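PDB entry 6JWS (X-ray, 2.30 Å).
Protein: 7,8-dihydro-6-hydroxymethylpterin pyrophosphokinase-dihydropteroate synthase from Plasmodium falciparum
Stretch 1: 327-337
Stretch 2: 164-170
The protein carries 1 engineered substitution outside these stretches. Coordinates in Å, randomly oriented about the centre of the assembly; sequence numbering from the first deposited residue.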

# COMPACT_ATOMS: atom_id res chain seq x y z
N TYR B 327 -26.29 -8.91 18.07
CA TYR B 327 -25.00 -8.27 17.85
C TYR B 327 -25.17 -6.77 17.63
O TYR B 327 -24.44 -5.98 18.24
CB TYR B 327 -24.28 -8.87 16.64
CG TYR B 327 -22.96 -8.19 16.35
CD1 TYR B 327 -21.90 -8.27 17.23
CD2 TYR B 327 -22.79 -7.44 15.20
CE1 TYR B 327 -20.69 -7.65 16.98
CE2 TYR B 327 -21.58 -6.81 14.93
CZ TYR B 327 -20.53 -6.92 15.82
OH TYR B 327 -19.34 -6.30 15.55
N SER B 328 -26.14 -6.38 16.80
CA SER B 328 -26.32 -5.00 16.40
C SER B 328 -26.56 -4.11 17.62
O SER B 328 -26.17 -2.95 17.62
CB SER B 328 -27.38 -4.83 15.36
OG SER B 328 -28.65 -5.19 15.90
N ILE B 329 -27.15 -4.65 18.69
CA ILE B 329 -27.35 -3.85 19.89
C ILE B 329 -26.04 -3.76 20.66
O ILE B 329 -25.64 -2.67 21.05
CB ILE B 329 -28.51 -4.38 20.75
CG1 ILE B 329 -29.85 -4.30 20.02
CG2 ILE B 329 -28.57 -3.69 22.11
CD1 ILE B 329 -30.93 -5.16 20.68
N LEU B 330 -25.39 -4.89 20.90
CA LEU B 330 -24.13 -4.87 21.63
C LEU B 330 -23.13 -3.92 20.94
O LEU B 330 -22.43 -3.17 21.60
CB LEU B 330 -23.57 -6.29 21.74
CG LEU B 330 -24.20 -7.19 22.80
CD1 LEU B 330 -23.60 -8.59 22.79
CD2 LEU B 330 -24.05 -6.58 24.18
N LEU B 331 -23.09 -3.98 19.61
CA LEU B 331 -22.23 -3.15 18.77
C LEU B 331 -22.41 -1.65 19.09
O LEU B 331 -21.43 -0.96 19.35
CB LEU B 331 -22.56 -3.52 17.31
CG LEU B 331 -21.86 -2.73 16.19
CD1 LEU B 331 -20.36 -3.02 16.12
CD2 LEU B 331 -22.51 -3.08 14.85
N CYS B 332 -23.67 -1.18 19.11
CA CYS B 332 -24.02 0.21 19.43
C CYS B 332 -23.72 0.57 20.88
O CYS B 332 -23.16 1.62 21.14
CB CYS B 332 -25.50 0.48 19.17
SG CYS B 332 -25.91 0.54 17.41
N LEU B 333 -24.13 -0.27 21.84
CA LEU B 333 -23.89 -0.00 23.26
C LEU B 333 -22.39 0.06 23.54
O LEU B 333 -21.97 0.79 24.45
CB LEU B 333 -24.53 -1.10 24.12
CG LEU B 333 -26.06 -1.25 24.05
CD1 LEU B 333 -26.54 -2.44 24.88
CD2 LEU B 333 -26.76 0.01 24.51
N ASN B 334 -21.59 -0.71 22.78
CA ASN B 334 -20.16 -0.77 23.04
C ASN B 334 -19.51 0.58 22.74
O ASN B 334 -18.44 0.86 23.26
CB ASN B 334 -19.49 -1.92 22.27
CG ASN B 334 -17.99 -1.99 22.44
OD1 ASN B 334 -17.47 -2.14 23.55
ND2 ASN B 334 -17.26 -1.87 21.34
N ASP B 335 -20.13 1.39 21.87
CA ASP B 335 -19.61 2.71 21.52
C ASP B 335 -19.84 3.69 22.67
O ASP B 335 -18.99 4.55 22.90
CB ASP B 335 -20.32 3.32 20.31
CG ASP B 335 -20.02 2.67 18.97
OD1 ASP B 335 -18.96 2.02 18.84
OD2 ASP B 335 -20.85 2.81 18.07
N MET B 336 -20.99 3.55 23.35
CA MET B 336 -21.49 4.52 24.32
C MET B 336 -21.03 4.15 25.73
O MET B 336 -20.47 4.99 26.42
CB MET B 336 -23.02 4.64 24.34
CG MET B 336 -23.66 4.80 22.97
SD MET B 336 -25.39 5.34 23.15
CE MET B 336 -26.05 4.02 24.17
N ILE B 337 -21.27 2.89 26.15
CA ILE B 337 -21.18 2.54 27.56
C ILE B 337 -20.48 1.20 27.72
O ILE B 337 -21.01 0.27 28.32
CB ILE B 337 -22.58 2.54 28.21
CG1 ILE B 337 -23.51 1.50 27.58
CG2 ILE B 337 -23.18 3.94 28.20
CD1 ILE B 337 -24.94 1.52 28.11
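Stretch 2, residues 164-170: YNLTVVV

Stretch 2 is an extended β-strand throughout, with phi between -158° and -101° and psi between 124° and 159° from Tyr164 to Val170, and it belongs to a longer strand that begins earlier and continues later in the chain. It packs on the helix of stretch 1, although at least 163 positions of sequence separate any two residues that touch. The two axes approach to 7.8 Å, and their N-to-C directions diverge by 42°, with a signed crossing angle of -42°, so strand and helix run broadly the same way. The register follows from the nearest backbone atoms: CA of Ser328 lies 7.4 Å from CA of Asn165, and CA of Cys332 lies 5.8 Å from CA of Thr167.

The alternation of the strand decides which side chains meet the helix. The CA-to-CB bonds of Asn165, Thr167 and Val169 point toward stretch 1, whereas those of Leu166 and Val168 point away and leave these two residues little covered by it. In stretch 1, the CA-to-CB bonds of Ser328, Cys332 and Met336 point toward the strand at a spacing of four residues, close to one turn, which places them in a row along one side. Contact buries 385 Å² in all, both sides summed, with Thr167 contributing the largest share, 90 Å².

Van der Waals packing accounts for the direct contacts. Thr167, in the p rotamer, lies between two residues of the row: its OG1 is 3.3 Å from CB of Cys332 and 3.2 Å from CE of Met336. Both of these neighbours are carbon atoms, so the short distances record close packing around the hydroxyl. The methyl CG2 of Thr167 reaches CD2 of Leu333 at 4.2 Å; Leu333 leaves its backbone sideways, but the end of its side chain comes nearer the strand. The clearest apolar pair is CE of Met336 with CG2 of Val169, at 3.6 Å. The same methionine also passes the strand backbone, its SD lying 3.9 Å from N of Val168.

Sulfur contacts continue toward the start of stretch 2. SG of Cys332, with chi1 at -72°, is 3.9 Å from ND2 of Asn165 and 4.2 Å from CA of Leu166, so this side chain lies along the backbone between the inward-pointing Asn165 and Thr167.

Polar contact is indirect. No hydrogen bond joins the two stretches directly; at the Asn165 end ND2 remains 3.9 Å from O of Ser328 and 4.3 Å from OG of Ser328. A water bridges the wider gap there, in keeping with the 7.4 Å CA separation. It donates a weak hydrogen bond to OD1 of Asn165 at 3.0 Å and is hydrogen-bonded to OG of Ser328 at 2.5 Å. The interface therefore changes character along its length, from a water-linked polar pair beside Ser328, through close packing around Thr167, to the apolar contact of Met336 with Val169.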

# COMPACT_ATOMS: atom_id res chain seq x y z
N TYR B 164 -30.71 -0.41 9.83
CA TYR B 164 -29.97 0.80 10.16
C TYR B 164 -30.32 1.17 11.59
O TYR B 164 -31.50 1.34 11.93
CB TYR B 164 -30.22 1.91 9.12
CG TYR B 164 -29.79 1.45 7.75
CD1 TYR B 164 -30.68 0.75 6.93
CD2 TYR B 164 -28.48 1.59 7.33
CE1 TYR B 164 -30.28 0.25 5.70
CE2 TYR B 164 -28.07 1.10 6.10
CZ TYR B 164 -28.97 0.41 5.29
OH TYR B 164 -28.57 -0.09 4.09
N ASN B 165 -29.28 1.29 12.41
CA ASN B 165 -29.42 1.20 13.85
C ASN B 165 -28.58 2.28 14.52
O ASN B 165 -27.47 2.55 14.10
CB ASN B 165 -28.85 -0.13 14.34
CG ASN B 165 -29.79 -0.86 15.27
OD1 ASN B 165 -30.87 -1.28 14.84
ND2 ASN B 165 -29.39 -1.01 16.52
N LEU B 166 -29.08 2.78 15.64
CA LEU B 166 -28.37 3.76 16.43
C LEU B 166 -28.92 3.68 17.85
O LEU B 166 -30.14 3.59 18.01
CB LEU B 166 -28.64 5.13 15.78
CG LEU B 166 -28.39 6.35 16.65
CD1 LEU B 166 -26.90 6.54 16.82
CD2 LEU B 166 -28.98 7.58 15.99
N THR B 167 -28.05 3.72 18.86
CA THR B 167 -28.48 3.89 20.24
C THR B 167 -28.30 5.34 20.70
O THR B 167 -27.55 6.10 20.09
CB THR B 167 -27.85 2.85 21.17
OG1 THR B 167 -26.42 2.95 21.17
CG2 THR B 167 -28.34 1.43 20.91
N VAL B 168 -29.05 5.71 21.76
CA VAL B 168 -28.99 7.01 22.40
C VAL B 168 -29.19 6.82 23.90
O VAL B 168 -29.94 5.95 24.32
CB VAL B 168 -30.01 8.04 21.84
CG1 VAL B 168 -30.12 7.99 20.33
CG2 VAL B 168 -31.38 7.93 22.48
N VAL B 169 -28.49 7.63 24.70
CA VAL B 169 -28.80 7.76 26.12
C VAL B 169 -29.57 9.07 26.31
O VAL B 169 -29.17 10.12 25.79
CB VAL B 169 -27.53 7.71 26.99
CG1 VAL B 169 -27.85 7.91 28.46
CG2 VAL B 169 -26.71 6.44 26.78
N VAL B 170 -30.68 8.98 27.05
CA VAL B 170 -31.58 10.09 27.33
C VAL B 170 -31.63 10.32 28.85
O VAL B 170 -31.82 9.38 29.63
CB VAL B 170 -32.98 9.85 26.74
CG1 VAL B 170 -33.89 11.05 26.90
CG2 VAL B 170 -32.90 9.51 25.26
O HOH W 1 -30.61 -3.74 16.58